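Local coordinates for protein Non-reducing end beta-L-arabinofuranosidase (Bacteroides thetaiotaomicron, PDB 5MQO) that probably hydrolyses glycosidic bonds in complex plant pectin, as a family GH127 glycoside hydrolase linked to aceric acidase activity, at residues I41-W46 with N489-N494; G499-V504 with V517-V522. All blocks are in the same frame, centred on the assembly; numbering follows the deposited sequence.

Contact 1: I41-W46 with N489-N494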
ATOM      1  N   ILE A  41       9.115   7.685  13.679  1.00 62.67           N
ATOM      2  CA  ILE A  41       8.636   8.405  12.496  1.00 61.06           C
ATOM      3  C   ILE A  41       9.723   9.304  11.898  1.00 60.61           C
ATOM      4  O   ILE A  41       9.692   9.583  10.703  1.00 60.89           O
ATOM      5  CB  ILE A  41       7.313   9.167  12.828  1.00 61.53           C
ATOM      6  CG1 ILE A  41       6.602   9.614  11.560  1.00 63.04           C
ATOM      7  CG2 ILE A  41       7.542  10.356  13.748  1.00 61.44           C
ATOM      8  CD1 ILE A  41       5.162  10.003  11.800  1.00 63.20           C
ATOM      9  N   ASP A  42      10.688   9.696  12.738  1.00 60.82           N
ATOM     10  CA  ASP A  42      11.848  10.548  12.376  1.00 62.56           C
ATOM     11  C   ASP A  42      13.187   9.826  12.053  1.00 61.60           C
ATOM     12  O   ASP A  42      14.170  10.470  11.601  1.00 61.24           O
ATOM     13  CB  ASP A  42      12.089  11.606  13.483  1.00 65.40           C
ATOM     14  CG  ASP A  42      12.383  10.998  14.899  1.00 67.27           C
ATOM     15  OD1 ASP A  42      12.159   9.802  15.189  1.00 65.96           O
ATOM     16  OD2 ASP A  42      12.831  11.773  15.757  1.00 73.95           O
ATOM     17  N   ALA A  43      13.214   8.506  12.235  1.00 60.00           N
ATOM     18  CA  ALA A  43      14.452   7.715  12.157  1.00 59.60           C
ATOM     19  C   ALA A  43      14.991   7.401  10.766  1.00 59.42           C
ATOM     20  O   ALA A  43      16.191   7.225  10.623  1.00 62.82           O
ATOM     21  CB  ALA A  43      14.266   6.411  12.907  1.00 59.39           C
ATOM     22  N   VAL A  44      14.127   7.299   9.758  1.00 57.94           N
ATOM     23  CA  VAL A  44      14.551   6.879   8.424  1.00 59.14           C
ATOM     24  C   VAL A  44      14.339   8.047   7.465  1.00 61.92           C
ATOM     25  O   VAL A  44      13.247   8.597   7.423  1.00 64.60           O
ATOM     26  CB  VAL A  44      13.776   5.617   7.957  1.00 59.28           C
ATOM     27  CG1 VAL A  44      14.230   5.152   6.578  1.00 58.70           C
ATOM     28  CG2 VAL A  44      13.951   4.472   8.957  1.00 59.42           C
ATOM     29  N   HIS A  45      15.392   8.464   6.747  1.00 64.55           N
ATOM     30  CA  HIS A  45      15.268   9.390   5.596  1.00 64.89           C
ATOM     31  C   HIS A  45      15.695   8.665   4.313  1.00 61.85           C
ATOM     32  O   HIS A  45      16.778   8.094   4.272  1.00 58.88           O
ATOM     33  CB  HIS A  45      16.193  10.625   5.673  1.00 67.84           C
ATOM     34  CG  HIS A  45      16.243  11.325   6.996  1.00 71.45           C
ATOM     35  ND1 HIS A  45      15.238  11.259   7.937  1.00 74.99           N
ATOM     36  CD2 HIS A  45      17.168  12.174   7.497  1.00 71.29           C
ATOM     37  CE1 HIS A  45      15.565  12.002   8.982  1.00 73.54           C
ATOM     38  NE2 HIS A  45      16.726  12.574   8.733  1.00 72.45           N
ATOM     39  N   TRP A  46      14.873   8.732   3.266  1.00 60.21           N
ATOM     40  CA  TRP A  46      15.334   8.408   1.913  1.00 59.11           C
ATOM     41  C   TRP A  46      16.446   9.400   1.540  1.00 60.14           C
ATOM     42  O   TRP A  46      16.358  10.588   1.884  1.00 57.60           O
ATOM     43  CB  TRP A  46      14.226   8.538   0.841  1.00 57.47           C
ATOM     44  CG  TRP A  46      13.038   7.693   1.025  1.00 56.61           C
ATOM     45  CD1 TRP A  46      11.733   8.115   1.105  1.00 56.80           C
ATOM     46  CD2 TRP A  46      13.009   6.267   1.170  1.00 55.43           C
ATOM     47  NE1 TRP A  46      10.898   7.033   1.281  1.00 56.08           N
ATOM     48  CE2 TRP A  46      11.651   5.890   1.322  1.00 54.15           C
ATOM     49  CE3 TRP A  46      13.994   5.276   1.183  1.00 55.23           C
ATOM     50  CZ2 TRP A  46      11.258   4.571   1.481  1.00 54.44           C
ATOM     51  CZ3 TRP A  46      13.605   3.954   1.351  1.00 56.64           C
ATOM     52  CH2 TRP A  46      12.240   3.613   1.491  1.00 56.90           C
ATOM     53  N   ASN A 489      18.881   5.013   1.906  1.00 57.46           N
ATOM     54  CA  ASN A 489      18.410   5.684   3.102  1.00 56.02           C
ATOM     55  C   ASN A 489      19.451   5.768   4.232  1.00 55.31           C
ATOM     56  O   ASN A 489      20.408   5.008   4.262  1.00 51.75           O
ATOM     57  CB  ASN A 489      17.156   4.960   3.637  1.00 57.30           C
ATOM     58  CG  ASN A 489      17.469   3.586   4.242  1.00 58.85           C
ATOM     59  OD1 ASN A 489      18.176   3.466   5.256  1.00 61.39           O
ATOM     60  ND2 ASN A 489      16.921   2.556   3.646  1.00 57.82           N
ATOM     61  N   THR A 490      19.217   6.687   5.172  1.00 57.14           N
ATOM     62  CA  THR A 490      19.790   6.600   6.516  1.00 59.42           C
ATOM     63  C   THR A 490      18.757   6.080   7.526  1.00 61.38           C
ATOM     64  O   THR A 490      17.574   6.375   7.422  1.00 63.06           O
ATOM     65  CB  THR A 490      20.285   7.960   7.029  1.00 59.13           C
ATOM     66  OG1 THR A 490      19.191   8.876   7.064  1.00 60.16           O
ATOM     67  CG2 THR A 490      21.389   8.508   6.156  1.00 58.44           C
ATOM     68  N   LEU A 491      19.227   5.307   8.502  1.00 62.79           N
ATOM     69  CA  LEU A 491      18.471   4.977   9.700  1.00 62.74           C
ATOM     70  C   LEU A 491      19.286   5.310  10.939  1.00 63.70           C
ATOM     71  O   LEU A 491      20.395   4.795  11.081  1.00 62.00           O
ATOM     72  CB  LEU A 491      18.150   3.492   9.728  1.00 64.17           C
ATOM     73  CG  LEU A 491      17.699   2.877  11.061  1.00 64.64           C
ATOM     74  CD1 LEU A 491      16.434   3.548  11.581  1.00 66.96           C
ATOM     75  CD2 LEU A 491      17.472   1.396  10.858  1.00 64.76           C
ATOM     76  N   THR A 492      18.722   6.148  11.821  1.00 66.35           N
ATOM     77  CA  THR A 492      19.242   6.377  13.177  1.00 69.70           C
ATOM     78  C   THR A 492      18.135   6.126  14.209  1.00 69.16           C
ATOM     79  O   THR A 492      17.222   6.934  14.389  1.00 63.50           O
ATOM     80  CB  THR A 492      19.829   7.794  13.345  1.00 73.79           C
ATOM     81  OG1 THR A 492      18.779   8.748  13.306  1.00 75.34           O
ATOM     82  CG2 THR A 492      20.793   8.141  12.198  1.00 77.04           C
ATOM     83  N   THR A 493      18.209   4.969  14.850  1.00 72.12           N
ATOM     84  CA  THR A 493      17.380   4.650  16.005  1.00 74.51           C
ATOM     85  C   THR A 493      18.239   4.694  17.256  1.00 78.77           C
ATOM     86  O   THR A 493      19.458   4.833  17.182  1.00 81.86           O
ATOM     87  CB  THR A 493      16.752   3.245  15.906  1.00 74.56           C
ATOM     88  OG1 THR A 493      15.831   3.059  16.986  1.00 71.62           O
ATOM     89  CG2 THR A 493      17.807   2.108  15.974  1.00 75.09           C
ATOM     90  N   ASN A 494      17.579   4.579  18.403  1.00 83.07           N
ATOM     91  CA  ASN A 494      18.234   4.291  19.671  1.00 86.49           C
ATOM     92  C   ASN A 494      17.985   2.820  19.910  1.00 83.57           C
ATOM     93  O   ASN A 494      16.851   2.379  19.776  1.00 77.46           O
ATOM     94  CB  ASN A 494      17.639   5.134  20.810  1.00 90.69           C
ATOM     95  CG  ASN A 494      18.589   5.268  21.992  1.00 96.09           C
ATOM     96  OD1 ASN A 494      18.901   4.286  22.680  1.00101.01           O
ATOM     97  ND2 ASN A 494      19.066   6.484  22.224  1.00 97.30           N
TER

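Contact 2: G499-V504 with V517-V522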
ATOM      1  N   GLY A 499      22.076   3.506  23.487  1.00 93.19           N
ATOM      2  CA  GLY A 499      22.588   4.647  22.722  1.00 89.30           C
ATOM      3  C   GLY A 499      22.193   4.533  21.257  1.00 88.06           C
ATOM      4  O   GLY A 499      21.427   3.643  20.879  1.00 84.20           O
ATOM      5  N   GLU A 500      22.721   5.443  20.439  1.00 86.82           N
ATOM      6  CA  GLU A 500      22.412   5.510  19.016  1.00 85.94           C
ATOM      7  C   GLU A 500      22.954   4.315  18.268  1.00 84.82           C
ATOM      8  O   GLU A 500      24.016   3.795  18.582  1.00 87.19           O
ATOM      9  CB  GLU A 500      23.017   6.752  18.354  1.00 91.63           C
ATOM     10  CG  GLU A 500      22.080   7.943  18.222  1.00 97.33           C
ATOM     11  CD  GLU A 500      22.526   8.952  17.158  1.00103.69           C
ATOM     12  OE1 GLU A 500      23.489   8.675  16.384  1.00 99.59           O
ATOM     13  OE2 GLU A 500      21.888  10.034  17.098  1.00109.87           O
ATOM     14  N   LEU A 501      22.196   3.893  17.270  1.00 81.86           N
ATOM     15  CA  LEU A 501      22.673   2.989  16.255  1.00 78.35           C
ATOM     16  C   LEU A 501      22.283   3.683  14.985  1.00 76.96           C
ATOM     17  O   LEU A 501      21.118   4.015  14.805  1.00 78.32           O
ATOM     18  CB  LEU A 501      21.985   1.641  16.379  1.00 77.82           C
ATOM     19  CG  LEU A 501      22.574   0.500  15.553  1.00 78.70           C
ATOM     20  CD1 LEU A 501      22.089  -0.831  16.108  1.00 78.57           C
ATOM     21  CD2 LEU A 501      22.225   0.649  14.079  1.00 79.83           C
ATOM     22  N   ALA A 502      23.253   3.952  14.124  1.00 74.61           N
ATOM     23  CA  ALA A 502      22.965   4.611  12.856  1.00 73.05           C
ATOM     24  C   ALA A 502      23.495   3.755  11.745  1.00 71.71           C
ATOM     25  O   ALA A 502      24.573   3.194  11.877  1.00 75.03           O
ATOM     26  CB  ALA A 502      23.608   5.975  12.810  1.00 73.52           C
ATOM     27  N   LEU A 503      22.750   3.627  10.656  1.00 68.01           N
ATOM     28  CA  LEU A 503      23.300   2.938   9.505  1.00 68.30           C
ATOM     29  C   LEU A 503      22.943   3.630   8.189  1.00 66.27           C
ATOM     30  O   LEU A 503      22.085   4.498   8.128  1.00 63.99           O
ATOM     31  CB  LEU A 503      22.947   1.444   9.535  1.00 68.78           C
ATOM     32  CG  LEU A 503      21.475   1.012   9.568  1.00 69.96           C
ATOM     33  CD1 LEU A 503      20.816   1.066   8.193  1.00 69.27           C
ATOM     34  CD2 LEU A 503      21.356  -0.392  10.137  1.00 70.20           C
ATOM     35  N   VAL A 504      23.677   3.267   7.157  1.00 66.25           N
ATOM     36  CA  VAL A 504      23.521   3.847   5.837  1.00 66.40           C
ATOM     37  C   VAL A 504      23.296   2.719   4.834  1.00 66.73           C
ATOM     38  O   VAL A 504      24.082   1.762   4.767  1.00 69.63           O
ATOM     39  CB  VAL A 504      24.750   4.679   5.425  1.00 63.55           C
ATOM     40  CG1 VAL A 504      24.453   5.472   4.165  1.00 62.61           C
ATOM     41  CG2 VAL A 504      25.119   5.627   6.545  1.00 64.96           C
ATOM     42  N   VAL A 517      24.509  -2.255   3.392  1.00 63.02           N
ATOM     43  CA  VAL A 517      24.222  -1.668   4.689  1.00 63.63           C
ATOM     44  C   VAL A 517      25.561  -1.404   5.377  1.00 64.39           C
ATOM     45  O   VAL A 517      26.385  -2.306   5.562  1.00 64.29           O
ATOM     46  CB  VAL A 517      23.278  -2.566   5.530  1.00 63.14           C
ATOM     47  CG1 VAL A 517      23.016  -1.972   6.914  1.00 62.76           C
ATOM     48  CG2 VAL A 517      21.958  -2.716   4.787  1.00 63.41           C
ATOM     49  N   THR A 518      25.777  -0.144   5.718  1.00 65.06           N
ATOM     50  CA  THR A 518      26.999   0.289   6.353  1.00 67.84           C
ATOM     51  C   THR A 518      26.618   0.784   7.735  1.00 66.70           C
ATOM     52  O   THR A 518      25.713   1.601   7.839  1.00 65.09           O
ATOM     53  CB  THR A 518      27.645   1.433   5.554  1.00 69.05           C
ATOM     54  OG1 THR A 518      27.745   1.060   4.163  1.00 71.39           O
ATOM     55  CG2 THR A 518      29.007   1.770   6.123  1.00 69.19           C
ATOM     56  N   LEU A 519      27.315   0.301   8.769  1.00 67.24           N
ATOM     57  CA  LEU A 519      27.091   0.718  10.163  1.00 67.47           C
ATOM     58  C   LEU A 519      27.937   1.892  10.612  1.00 67.69           C
ATOM     59  O   LEU A 519      29.115   1.698  10.865  1.00 67.27           O
ATOM     60  CB  LEU A 519      27.422  -0.441  11.081  1.00 69.26           C
ATOM     61  CG  LEU A 519      26.416  -1.569  10.952  1.00 72.54           C
ATOM     62  CD1 LEU A 519      27.074  -2.847  11.410  1.00 74.94           C
ATOM     63  CD2 LEU A 519      25.146  -1.276  11.759  1.00 72.45           C
ATOM     64  N   ASN A 520      27.347   3.087  10.745  1.00 70.36           N
ATOM     65  CA  ASN A 520      28.097   4.276  11.194  1.00 74.43           C
ATOM     66  C   ASN A 520      28.331   4.255  12.670  1.00 74.90           C
ATOM     67  O   ASN A 520      29.457   4.250  13.083  1.00 80.66           O
ATOM     68  CB  ASN A 520      27.397   5.584  10.865  1.00 76.42           C
ATOM     69  CG  ASN A 520      27.287   5.844   9.387  1.00 80.34           C
ATOM     70  OD1 ASN A 520      26.458   6.657   8.976  1.00 90.52           O
ATOM     71  ND2 ASN A 520      28.091   5.163   8.572  1.00 78.50           N
ATOM     72  N   LYS A 521      27.271   4.266  13.463  1.00 78.41           N
ATOM     73  CA  LYS A 521      27.397   4.265  14.923  1.00 84.19           C
ATOM     74  C   LYS A 521      26.786   2.999  15.458  1.00 82.66           C
ATOM     75  O   LYS A 521      25.683   2.630  15.053  1.00 85.61           O
ATOM     76  CB  LYS A 521      26.718   5.488  15.547  1.00 88.84           C
ATOM     77  CG  LYS A 521      27.127   6.791  14.868  1.00 95.03           C
ATOM     78  CD  LYS A 521      27.310   7.949  15.834  1.00100.86           C
ATOM     79  CE  LYS A 521      28.507   8.787  15.397  1.00105.93           C
ATOM     80  NZ  LYS A 521      28.672   9.981  16.267  1.00109.44           N
ATOM     81  N   VAL A 522      27.541   2.313  16.308  1.00 80.95           N
ATOM     82  CA  VAL A 522      27.057   1.187  17.082  1.00 82.90           C
ATOM     83  C   VAL A 522      27.311   1.617  18.495  1.00 86.52           C
ATOM     84  O   VAL A 522      28.422   2.081  18.795  1.00 83.09           O
ATOM     85  CB  VAL A 522      27.854  -0.109  16.801  1.00 84.30           C
ATOM     86  CG1 VAL A 522      27.463  -1.228  17.755  1.00 83.65           C
ATOM     87  CG2 VAL A 522      27.637  -0.575  15.371  1.00 87.27           C
TER

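Contact 1: I41-W46 with N489-N494
Ala43 O accepts the backbone N-H of Thr492 at 3.0 Å, in a bond that is nearly straight (164° at the hydrogen). The next two bonds form a reciprocal pair. His45 N reaches Thr490 O at 3.1 Å, and Thr490 N returns to His45 O at 3.0 Å, both more bent. Carbon donors fill the gaps between them: the CA of Val44 approaches Thr490 O at 3.2 Å, and that of Leu491 approaches Ala43 O.

Packing divides between the two faces. On the Val44 face, Leu491 has CG anti to its backbone N (chi1 164°). Its CD1 meets Val44 CG2 at 3.7 Å and also reaches Ala43 CB, just before the strand, at 3.8 Å; Tyr474 of strand 474-477 touches both Val44 and Leu491. On this face too, Trp46 CE3 comes within 4.0 Å of Asn489 CB, while Asn489 OD1 is hydrogen-bonded to Tyr474 OH and the indole stacks on Trp51. On the other face His45 lies against Thr490, CB to OG1 3.7 Å, with helix 102-117 touching the imidazole side chain.

The inter-strand angle of 170° and the alternating pairs show regular antiparallel pairing; strand 44-46 is an outermost strand of a sheet otherwise formed by the middle domain.

Contact 2: G499-V504 with V517-V522
Ala502 faces both Asn520 and Lys521, a classic beta bulge in the hairpin of strands 500-506 and 514-521. Its carbonyl O takes the N-H of Asn520 at 3.0 Å and, weakly, that of Lys521, while Ala502 N donates to Lys521 O at 2.9 Å. Beyond the bulge the register has moved by one residue, and Val504 N donates to Thr518 O and Thr518 N to Val504 O, each at 2.7 Å and both close to straight.

Leu503, paired with Leu519, can be followed outward. Its CB sits 3.2 Å from Thr518 O and 4.1 Å from Leu519 CD2. The first torsion sets CG between the backbone N and the carbonyl carbon (chi1 58°), and both branches, CD1 and CD2, end 4.0 Å from Val517 CG1. Leu519 CD2 also meets Leu501 CD2, so Leu501, Leu503, Val517 and Leu519 line one apolar face, where Phe529 touches Leu501 and Phe533 touches Val517, both from strand 529-535.

The opposite face is more polar. Lys521 CG passes Ala502 CB, and the lysine side chain bends at chi2 and chi3; Glu500 OE1 meets the aliphatic Lys521 CD at 3.9 Å, whereas Lys521 NZ stays 5.3 Å from that same oxygen.

How the contacts relate
From the N terminus, strand 44-46 comes first in the sequence, and 442 residues, far more helix than strand, separate its segment from 489-494; contact 1 therefore closes a very long loop. Contact 2 opens only afterwards and closes a hairpin with 12 residues between its segments. The two are in series, neither nested nor crossed. Their centres lie about 10 Å apart, and the joint is direct: Leu491 O to Leu503 N (2.7 Å) and Thr493 O to Leu501 N (2.9 Å) are probable hydrogen bonds, with Thr492 CG2 packed on Ala502 CB. Strands 44-46, 489-494, 500-506 and 514-521 thus run consecutively across one antiparallel sheet, linking the catalytic and middle family regions.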